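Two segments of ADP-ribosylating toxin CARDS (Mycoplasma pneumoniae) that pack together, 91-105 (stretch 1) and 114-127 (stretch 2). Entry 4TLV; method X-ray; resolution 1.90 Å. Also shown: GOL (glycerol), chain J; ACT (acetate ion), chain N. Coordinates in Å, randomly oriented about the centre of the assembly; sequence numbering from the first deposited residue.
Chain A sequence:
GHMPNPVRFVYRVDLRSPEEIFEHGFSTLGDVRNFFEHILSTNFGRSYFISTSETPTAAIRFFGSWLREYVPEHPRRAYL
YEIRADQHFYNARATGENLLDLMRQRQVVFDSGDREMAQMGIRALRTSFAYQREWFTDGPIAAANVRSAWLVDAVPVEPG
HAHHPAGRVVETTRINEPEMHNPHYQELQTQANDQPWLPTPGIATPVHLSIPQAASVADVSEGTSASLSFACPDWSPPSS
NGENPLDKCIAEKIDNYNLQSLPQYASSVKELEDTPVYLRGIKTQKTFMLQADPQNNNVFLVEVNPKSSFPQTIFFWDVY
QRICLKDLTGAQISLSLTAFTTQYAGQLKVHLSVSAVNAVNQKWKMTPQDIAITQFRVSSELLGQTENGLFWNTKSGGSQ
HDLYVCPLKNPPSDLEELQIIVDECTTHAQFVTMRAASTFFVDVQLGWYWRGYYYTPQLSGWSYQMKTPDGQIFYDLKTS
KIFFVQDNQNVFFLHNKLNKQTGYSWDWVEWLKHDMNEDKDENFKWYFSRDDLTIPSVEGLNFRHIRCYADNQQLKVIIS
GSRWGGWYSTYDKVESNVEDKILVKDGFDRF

Stretch 1 91-105: NARATGENLLDLMRQ
Stretch 2 (114-127) DREMAQMGIRALRT

How do the two segments meet? Helix 92-104 and helix 115-126 run nearly antiparallel, their directions 150° apart and axes 10.0 Å apart at closest approach. Arg93 faces Leu125, Gly96 Ile122, Leu100 Gln119 and Met103 Arg115; the Gly96 CA to Ile122 CA distance is 6.2 Å. Asn91 (chi1 t) and Asp114 (chi1 p) cap the helix starts, each OD1 accepting from the backbone N of Ala94 and Met117 respectively.

What fills the apolar seam? Gly96 leaves room: a CB there would fall 2.5 Å from Leu125 CD2, which instead lies 3.9 Å from Gly96 CA. Leu125 (t, p) also reaches Ala92, CD1 to CB 4.3 Å. Ile122 (m, m) sets CD1 3.5 Å from Gly96 O. Met103 (m, t, m) points toward the partner helix, and the small Ala118 admits its sulfur, SD to CB 3.2 Å.

How is charge handled at the Arg93 end? Glu97 (m, m, chi3 -66°) starts sideways but bends its carboxylate across to the extended Arg126 (m, t, t). Their salt bridge is two-pronged: Arg126 NH2 to Glu97 OE1 2.8 Å, Arg126 NE to Glu97 OE2 2.9 Å. Arg93, folded by chi2 -97° and chi3 m, brings NH1 within 3.1 Å of Glu97 OE2, a second salt bridge, while its NH2 donates to acetate O at 2.8 Å.

Why can two arginines stack at the other end? Arg104 (m, m, m) curls and Arg115 (t, t, p) reaches over, laying their guanidiniums flat, centres 3.6 Å apart and planes at 15°. Their edges remain free for acceptors: Arg104 NH1 donates to Gln119 OE1 (2.9 Å), Arg115 NH1 to Met103 O (3.2 Å). Glycerol accepts from both, Arg115 NE to O1 and Arg104 NH2 to O3, each 3.0 Å; a water links Arg115 NH1 to Arg104 O.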

ATOM      1  N   ASN A  91      12.614   6.086   0.455  1.00  8.97           N
ATOM      2  CA  ASN A  91      11.194   5.778   0.236  1.00  9.93           C
ATOM      3  C   ASN A  91      10.403   6.940  -0.395  1.00 10.95           C
ATOM      4  O   ASN A  91      10.391   8.061   0.136  1.00  9.88           O
ATOM      5  CB  ASN A  91      10.528   5.346   1.548  1.00  9.28           C
ATOM      6  CG  ASN A  91       9.093   4.893   1.331  1.00 10.39           C
ATOM      7  OD1 ASN A  91       8.175   5.669   1.490  1.00 11.35           O
ATOM      8  ND2 ASN A  91       8.911   3.630   0.917  1.00  9.84           N
ATOM      9  N   ALA A  92       9.736   6.672  -1.519  1.00  8.31           N
ATOM     10  CA  ALA A  92       9.016   7.734  -2.223  1.00  9.52           C
ATOM     11  C   ALA A  92       7.884   8.296  -1.365  1.00 12.30           C
ATOM     12  O   ALA A  92       7.747   9.525  -1.227  1.00  9.87           O
ATOM     13  CB  ALA A  92       8.488   7.238  -3.593  1.00  8.89           C
ATOM     14  N   ARG A  93       7.067   7.423  -0.775  1.00  8.73           N
ATOM     15  CA  ARG A  93       5.937   7.932   0.029  1.00 11.31           C
ATOM     16  C   ARG A  93       6.388   8.803   1.224  1.00  9.57           C
ATOM     17  O   ARG A  93       5.850   9.893   1.434  1.00 11.44           O
ATOM     18  CB  ARG A  93       5.000   6.799   0.501  1.00 12.13           C
ATOM     19  CG  ARG A  93       3.946   6.386  -0.569  1.00 13.28           C
ATOM     20  CD  ARG A  93       2.581   7.085  -0.344  1.00 12.73           C
ATOM     21  NE  ARG A  93       2.003   6.599   0.899  1.00 16.76           N
ATOM     22  CZ  ARG A  93       1.846   7.315   2.007  1.00 20.32           C
ATOM     23  NH1 ARG A  93       2.158   8.605   2.029  1.00 17.95           N
ATOM     24  NH2 ARG A  93       1.360   6.729   3.096  1.00 17.35           N
ATOM     25  N   ALA A  94       7.375   8.331   1.986  1.00 10.17           N
ATOM     26  CA  ALA A  94       7.832   9.068   3.155  1.00  9.26           C
ATOM     27  C   ALA A  94       8.449  10.402   2.723  1.00 10.47           C
ATOM     28  O   ALA A  94       8.303  11.426   3.402  1.00 10.81           O
ATOM     29  CB  ALA A  94       8.854   8.235   3.947  1.00 11.37           C
ATOM     30  N   THR A  95       9.164  10.373   1.604  1.00 10.16           N
ATOM     31  CA  THR A  95       9.753  11.588   1.059  1.00 12.04           C
ATOM     32  C   THR A  95       8.645  12.607   0.770  1.00 10.37           C
ATOM     33  O   THR A  95       8.767  13.792   1.098  1.00 11.92           O
ATOM     34  CB  THR A  95      10.594  11.291  -0.218  1.00 11.39           C
ATOM     35  OG1 THR A  95      11.738  10.505   0.139  1.00  9.12           O
ATOM     36  CG2 THR A  95      11.076  12.599  -0.885  1.00 12.95           C
ATOM     37  N   GLY A  96       7.550  12.139   0.174  1.00 11.79           N
ATOM     38  CA  GLY A  96       6.421  12.996  -0.141  1.00 11.83           C
ATOM     39  C   GLY A  96       5.749  13.551   1.103  1.00 13.09           C
ATOM     40  O   GLY A  96       5.395  14.722   1.144  1.00 13.24           O
ATOM     41  N   GLU A  97       5.582  12.727   2.129  1.00  9.05           N
ATOM     42  CA  GLU A  97       4.955  13.200   3.364  1.00 12.46           C
ATOM     43  C   GLU A  97       5.783  14.289   4.056  1.00 12.45           C
ATOM     44  O   GLU A  97       5.246  15.218   4.672  1.00 10.26           O
ATOM     45  CB  GLU A  97       4.743  12.047   4.337  1.00 12.17           C
ATOM     46  CG  GLU A  97       3.717  11.018   3.856  1.00 14.52           C
ATOM     47  CD  GLU A  97       2.383  11.648   3.526  1.00 16.76           C
ATOM     48  OE1 GLU A  97       1.709  12.162   4.459  1.00 19.23           O
ATOM     49  OE2 GLU A  97       2.006  11.638   2.332  1.00 17.35           O
ATOM     50  N   ASN A  98       7.097  14.149   3.981  1.00 10.42           N
ATOM     51  CA  ASN A  98       7.994  15.136   4.553  1.00 11.53           C
ATOM     52  C   ASN A  98       7.831  16.469   3.813  1.00 10.85           C
ATOM     53  O   ASN A  98       7.738  17.536   4.435  1.00 12.21           O
ATOM     54  CB  ASN A  98       9.456  14.627   4.523  1.00 10.97           C
ATOM     55  CG  ASN A  98      10.409  15.539   5.276  1.00 12.33           C
ATOM     56  OD1 ASN A  98      10.253  15.761   6.473  1.00 13.00           O
ATOM     57  ND2 ASN A  98      11.397  16.087   4.566  1.00  9.68           N
ATOM     58  N   LEU A  99       7.761  16.400   2.492  1.00 11.21           N
ATOM     59  CA  LEU A  99       7.549  17.590   1.664  1.00 12.48           C
ATOM     60  C   LEU A  99       6.194  18.257   1.954  1.00 14.89           C
ATOM     61  O   LEU A  99       6.098  19.485   2.004  1.00 15.09           O
ATOM     62  CB  LEU A  99       7.708  17.258   0.175  1.00 12.29           C
ATOM     63  CG  LEU A  99       9.128  16.866  -0.263  1.00 14.21           C
ATOM     64  CD1 LEU A  99       9.167  16.589  -1.740  1.00 16.21           C
ATOM     65  CD2 LEU A  99      10.153  17.948   0.104  1.00 16.05           C
ATOM     66  N   LEU A 100       5.159  17.452   2.177  1.00 13.00           N
ATOM     67  CA  LEU A 100       3.856  17.996   2.557  1.00 15.38           C
ATOM     68  C   LEU A 100       3.971  18.771   3.872  1.00 16.81           C
ATOM     69  O   LEU A 100       3.507  19.904   3.978  1.00 16.90           O
ATOM     70  CB  LEU A 100       2.818  16.881   2.699  1.00 15.50           C
ATOM     71  CG  LEU A 100       1.476  17.395   3.238  1.00 15.11           C
ATOM     72  CD1 LEU A 100       0.791  18.311   2.230  1.00 14.19           C
ATOM     73  CD2 LEU A 100       0.590  16.184   3.601  1.00 15.12           C
ATOM     74  N   ASP A 101       4.582  18.140   4.868  1.00 15.58           N
ATOM     75  CA  ASP A 101       4.847  18.767   6.155  1.00 15.78           C
ATOM     76  C   ASP A 101       5.546  20.122   5.953  1.00 16.66           C
ATOM     77  O   ASP A 101       5.055  21.147   6.403  1.00 19.41           O
ATOM     78  CB  ASP A 101       5.715  17.820   6.984  1.00 14.42           C
ATOM     79  CG  ASP A 101       6.121  18.391   8.327  1.00 20.67           C
ATOM     80  OD1 ASP A 101       5.386  19.232   8.887  1.00 21.63           O
ATOM     81  OD2 ASP A 101       7.175  17.959   8.846  1.00 17.79           O
ATOM     82  N   LEU A 102       6.680  20.126   5.261  1.00 15.25           N
ATOM     83  CA  LEU A 102       7.403  21.374   5.032  1.00 17.82           C
ATOM     84  C   LEU A 102       6.523  22.434   4.348  1.00 18.57           C
ATOM     85  O   LEU A 102       6.539  23.602   4.736  1.00 20.12           O
ATOM     86  CB  LEU A 102       8.684  21.125   4.243  1.00 16.06           C
ATOM     87  CG  LEU A 102       9.709  20.240   4.975  1.00 16.59           C
ATOM     88  CD1 LEU A 102      10.781  19.813   4.030  1.00 20.29           C
ATOM     89  CD2 LEU A 102      10.299  20.961   6.187  1.00 21.88           C
ATOM     90  N   MET A 103       5.763  22.031   3.332  1.00 17.33           N
ATOM     91  CA  MET A 103       4.853  22.946   2.652  1.00 15.94           C
ATOM     92  C   MET A 103       3.784  23.514   3.586  1.00 21.50           C
ATOM     93  O   MET A 103       3.485  24.703   3.527  1.00 19.13           O
ATOM     94  CB  MET A 103       4.217  22.294   1.418  1.00 20.60           C
ATOM     95  CG  MET A 103       5.233  22.009   0.314  1.00 18.10           C
ATOM     96  SD  MET A 103       4.452  21.469  -1.215  1.00 23.55           S
ATOM     97  CE  MET A 103       3.373  20.182  -0.600  1.00 20.55           C
ATOM     98  N   ARG A 104       3.206  22.680   4.449  1.00 15.38           N
ATOM     99  CA  ARG A 104       2.176  23.176   5.357  1.00 16.09           C
ATOM    100  C   ARG A 104       2.771  24.115   6.410  1.00 20.32           C
ATOM    101  O   ARG A 104       2.091  25.019   6.882  1.00 19.07           O
ATOM    102  CB  ARG A 104       1.443  22.041   6.075  1.00 15.58           C
ATOM    103  CG  ARG A 104       0.645  21.101   5.170  1.00 15.42           C
ATOM    104  CD  ARG A 104      -0.275  21.828   4.182  1.00 16.64           C
ATOM    105  NE  ARG A 104      -1.252  22.732   4.813  1.00 18.06           N
ATOM    106  CZ  ARG A 104      -2.169  23.416   4.132  1.00 20.45           C
ATOM    107  NH1 ARG A 104      -2.246  23.288   2.818  1.00 18.39           N
ATOM    108  NH2 ARG A 104      -3.016  24.227   4.760  1.00 21.12           N
ATOM    109  N   GLN A 105       4.023  23.876   6.799  1.00 18.65           N
ATOM    110  CA  GLN A 105       4.670  24.710   7.817  1.00 21.84           C
ATOM    111  C   GLN A 105       5.315  25.930   7.167  1.00 21.33           C
ATOM    112  O   GLN A 105       5.948  26.733   7.846  1.00 27.06           O
ATOM    113  CB  GLN A 105       5.721  23.915   8.616  1.00 24.11           C
ATOM    114  CG  GLN A 105       5.164  22.731   9.420  1.00 24.53           C
ATOM    115  CD  GLN A 105       6.025  22.373  10.627  1.00 29.55           C
ATOM    116  OE1 GLN A 105       6.238  23.205  11.512  1.00 29.61           O
ATOM    117  NE2 GLN A 105       6.512  21.131  10.675  1.00 21.63           N
ATOM    118  N   ASP A 114       3.464  25.804  -7.402  1.00 19.64           N
ATOM    119  CA  ASP A 114       3.004  26.296  -6.108  1.00 20.93           C
ATOM    120  C   ASP A 114       2.489  25.166  -5.223  1.00 20.14           C
ATOM    121  O   ASP A 114       2.467  24.017  -5.639  1.00 19.71           O
ATOM    122  CB  ASP A 114       1.947  27.397  -6.276  1.00 18.84           C
ATOM    123  CG  ASP A 114       0.690  26.931  -7.039  1.00 26.98           C
ATOM    124  OD1 ASP A 114       0.355  25.721  -7.047  1.00 23.62           O
ATOM    125  OD2 ASP A 114       0.005  27.804  -7.621  1.00 29.68           O
ATOM    126  N   ARG A 115       2.066  25.499  -4.011  1.00 15.08           N
ATOM    127  CA  ARG A 115       1.662  24.476  -3.058  1.00 17.92           C
ATOM    128  C   ARG A 115       0.423  23.682  -3.505  1.00 21.17           C
ATOM    129  O   ARG A 115       0.360  22.471  -3.310  1.00 18.36           O
ATOM    130  CB  ARG A 115       1.447  25.059  -1.668  1.00 16.10           C
ATOM    131  CG  ARG A 115       1.093  23.986  -0.629  1.00 19.23           C
ATOM    132  CD  ARG A 115       1.073  24.543   0.761  1.00 18.91           C
ATOM    133  NE  ARG A 115      -0.118  25.349   1.027  1.00 22.30           N
ATOM    134  CZ  ARG A 115      -0.363  25.933   2.195  1.00 24.34           C
ATOM    135  NH1 ARG A 115       0.490  25.797   3.199  1.00 23.57           N
ATOM    136  NH2 ARG A 115      -1.464  26.643   2.372  1.00 25.30           N
ATOM    137  N   GLU A 116      -0.555  24.361  -4.093  1.00 18.68           N
ATOM    138  CA  GLU A 116      -1.750  23.675  -4.580  1.00 22.71           C
ATOM    139  C   GLU A 116      -1.357  22.576  -5.572  1.00 22.68           C
ATOM    140  O   GLU A 116      -1.822  21.441  -5.470  1.00 17.65           O
ATOM    141  CB  GLU A 116      -2.738  24.663  -5.219  1.00 26.61           C
ATOM    142  CG  GLU A 116      -4.025  24.007  -5.739  1.00 34.55           C
ATOM    143  CD  GLU A 116      -4.980  24.991  -6.430  1.00 52.04           C
ATOM    144  OE1 GLU A 116      -4.620  26.183  -6.580  1.00 57.24           O
ATOM    145  OE2 GLU A 116      -6.094  24.568  -6.822  1.00 48.95           O
ATOM    146  N   MET A 117      -0.486  22.909  -6.516  1.00 17.67           N
ATOM    147  CA  MET A 117      -0.007  21.928  -7.481  1.00 19.76           C
ATOM    148  C   MET A 117       0.777  20.796  -6.816  1.00 20.37           C
ATOM    149  O   MET A 117       0.635  19.632  -7.191  1.00 16.31           O
ATOM    150  CB  MET A 117       0.876  22.600  -8.535  1.00 22.11           C
ATOM    151  CG  MET A 117       0.148  23.593  -9.417  1.00 21.42           C
ATOM    152  SD  MET A 117       1.305  24.565 -10.418  1.00 32.26           S
ATOM    153  CE  MET A 117       2.072  23.307 -11.459  1.00 31.80           C
ATOM    154  N   ALA A 118       1.623  21.136  -5.845  1.00 17.73           N
ATOM    155  CA  ALA A 118       2.416  20.114  -5.169  1.00 18.55           C
ATOM    156  C   ALA A 118       1.502  19.143  -4.427  1.00 16.89           C
ATOM    157  O   ALA A 118       1.752  17.934  -4.396  1.00 16.11           O
ATOM    158  CB  ALA A 118       3.421  20.746  -4.210  1.00 16.30           C
ATOM    159  N   GLN A 119       0.444  19.670  -3.822  1.00 12.89           N
ATOM    160  CA  GLN A 119      -0.503  18.823  -3.100  1.00 15.13           C
ATOM    161  C   GLN A 119      -1.287  17.884  -4.029  1.00 16.66           C
ATOM    162  O   GLN A 119      -1.666  16.774  -3.630  1.00 13.59           O
ATOM    163  CB  GLN A 119      -1.426  19.670  -2.202  1.00 14.05           C
ATOM    164  CG  GLN A 119      -0.645  20.214  -0.996  1.00 15.35           C
ATOM    165  CD  GLN A 119      -1.421  21.220  -0.184  1.00 19.00           C
ATOM    166  OE1 GLN A 119      -0.832  21.663   0.916  1.00 19.21           O
ATOM    167  NE2 GLN A 119      -2.550  21.595  -0.541  1.00 21.56           N
ATOM    168  N   MET A 120      -1.505  18.313  -5.266  1.00 14.46           N
ATOM    169  CA  MET A 120      -2.068  17.422  -6.277  1.00 16.35           C
ATOM    170  C   MET A 120      -1.093  16.290  -6.569  1.00 15.56           C
ATOM    171  O   MET A 120      -1.497  15.137  -6.734  1.00 14.02           O
ATOM    172  CB  MET A 120      -2.354  18.166  -7.578  1.00 17.08           C
ATOM    173  CG  MET A 120      -3.500  19.159  -7.504  1.00 25.61           C
ATOM    174  SD  MET A 120      -3.574  20.118  -9.034  1.00 33.04           S
ATOM    175  CE  MET A 120      -5.001  21.150  -8.678  1.00 38.93           C
ATOM    176  N   GLY A 121       0.188  16.625  -6.644  1.00 12.92           N
ATOM    177  CA  GLY A 121       1.230  15.623  -6.826  1.00 14.47           C
ATOM    178  C   GLY A 121       1.283  14.630  -5.667  1.00 15.23           C
ATOM    179  O   GLY A 121       1.384  13.413  -5.878  1.00 11.79           O
ATOM    180  N   ILE A 122       1.226  15.149  -4.444  1.00 11.04           N
ATOM    181  CA  ILE A 122       1.257  14.312  -3.252  1.00 16.66           C
ATOM    182  C   ILE A 122       0.014  13.413  -3.202  1.00 13.48           C
ATOM    183  O   ILE A 122       0.099  12.250  -2.817  1.00 15.18           O
ATOM    184  CB  ILE A 122       1.378  15.154  -1.941  1.00 16.21           C
ATOM    185  CG1 ILE A 122       2.721  15.907  -1.881  1.00 17.78           C
ATOM    186  CG2 ILE A 122       1.265  14.266  -0.700  1.00 17.59           C
ATOM    187  CD1 ILE A 122       3.904  15.028  -2.004  1.00 21.54           C
ATOM    188  N   ARG A 123      -1.141  13.947  -3.590  1.00 15.16           N
ATOM    189  CA  ARG A 123      -2.360  13.139  -3.612  1.00 17.64           C
ATOM    190  C   ARG A 123      -2.216  11.936  -4.555  1.00 14.92           C
ATOM    191  O   ARG A 123      -2.605  10.811  -4.217  1.00 13.54           O
ATOM    192  CB  ARG A 123      -3.568  13.979  -4.018  1.00 16.61           C
ATOM    193  CG  ARG A 123      -4.908  13.187  -4.023  1.00 22.97           C
ATOM    194  CD  ARG A 123      -6.095  14.144  -4.258  1.00 28.14           C
ATOM    195  NE  ARG A 123      -7.396  13.584  -3.885  1.00 44.62           N
ATOM    196  CZ  ARG A 123      -8.220  14.115  -2.976  1.00 48.88           C
ATOM    197  NH1 ARG A 123      -7.893  15.234  -2.324  1.00 37.85           N
ATOM    198  NH2 ARG A 123      -9.386  13.527  -2.717  1.00 44.01           N
ATOM    199  N   ALA A 124      -1.658  12.183  -5.736  1.00 13.45           N
ATOM    200  CA  ALA A 124      -1.380  11.102  -6.681  1.00 14.84           C
ATOM    201  C   ALA A 124      -0.407  10.068  -6.095  1.00 12.95           C
ATOM    202  O   ALA A 124      -0.633   8.865  -6.222  1.00 11.55           O
ATOM    203  CB  ALA A 124      -0.853  11.658  -7.984  1.00 13.98           C
ATOM    204  N   LEU A 125       0.668  10.536  -5.467  1.00 11.22           N
ATOM    205  CA  LEU A 125       1.642   9.631  -4.840  1.00 10.57           C
ATOM    206  C   LEU A 125       0.967   8.778  -3.751  1.00 13.90           C
ATOM    207  O   LEU A 125       1.260   7.588  -3.602  1.00 13.45           O
ATOM    208  CB  LEU A 125       2.772  10.437  -4.206  1.00 10.78           C
ATOM    209  CG  LEU A 125       3.822   9.683  -3.384  1.00 11.51           C
ATOM    210  CD1 LEU A 125       4.475   8.611  -4.258  1.00 14.09           C
ATOM    211  CD2 LEU A 125       4.857  10.676  -2.871  1.00 14.29           C
ATOM    212  N   ARG A 126       0.075   9.407  -2.989  1.00 11.49           N
ATOM    213  CA  ARG A 126      -0.592   8.764  -1.845  1.00 13.24           C
ATOM    214  C   ARG A 126      -1.601   7.706  -2.258  1.00 11.36           C
ATOM    215  O   ARG A 126      -1.874   6.755  -1.522  1.00 13.59           O
ATOM    216  CB  ARG A 126      -1.352   9.816  -1.046  1.00 12.95           C
ATOM    217  CG  ARG A 126      -0.486  10.664  -0.123  1.00 13.01           C
ATOM    218  CD  ARG A 126      -1.410  11.671   0.581  1.00 10.15           C
ATOM    219  NE  ARG A 126      -0.809  12.155   1.818  1.00 13.82           N
ATOM    220  CZ  ARG A 126      -1.474  12.819   2.751  1.00 14.39           C
ATOM    221  NH1 ARG A 126      -2.774  13.066   2.577  1.00 12.88           N
ATOM    222  NH2 ARG A 126      -0.850  13.217   3.855  1.00 11.54           N
ATOM    223  N   THR A 127      -2.202   7.915  -3.417  1.00 13.20           N
ATOM    224  CA  THR A 127      -3.315   7.088  -3.838  1.00 15.21           C
ATOM    225  C   THR A 127      -2.885   6.277  -5.063  1.00 16.75           C
ATOM    226  O   THR A 127      -2.374   5.150  -4.911  1.00 20.05           O
ATOM    227  CB  THR A 127      -4.618   7.915  -4.030  1.00 18.66           C
ATOM    228  OG1 THR A 127      -4.444   8.907  -5.049  1.00 19.70           O
ATOM    229  CG2 THR A 127      -4.994   8.608  -2.719  1.00 16.34           C
TER
HETATM  230  C1  GOL J 604      -3.567  26.286  -0.001  0.89 35.56           C
HETATM  231  O1  GOL J 604      -2.575  25.506  -0.637  0.89 31.86           O
HETATM  232  C2  GOL J 604      -4.767  25.424   0.378  0.89 36.11           C
HETATM  233  O2  GOL J 604      -4.347  24.118   0.705  0.89 35.00           O
HETATM  234  C3  GOL J 604      -5.455  26.026   1.592  0.89 37.44           C
HETATM  235  O3  GOL J 604      -4.779  25.634   2.767  0.89 29.03           O
HETATM  236  C   ACT N 608       0.643   9.254   6.003  0.65 20.21           C
HETATM  237  O   ACT N 608       1.222   8.792   4.997  0.65 22.05           O
HETATM  238  OXT ACT N 608       0.893  10.451   6.300  0.65 19.31           O
HETATM  239  CH3 ACT N 608      -0.292   8.401   6.806  0.65 15.76           C
HETATM  240  O   HOH W   1      -0.181  26.607   6.047  1.00 24.80           O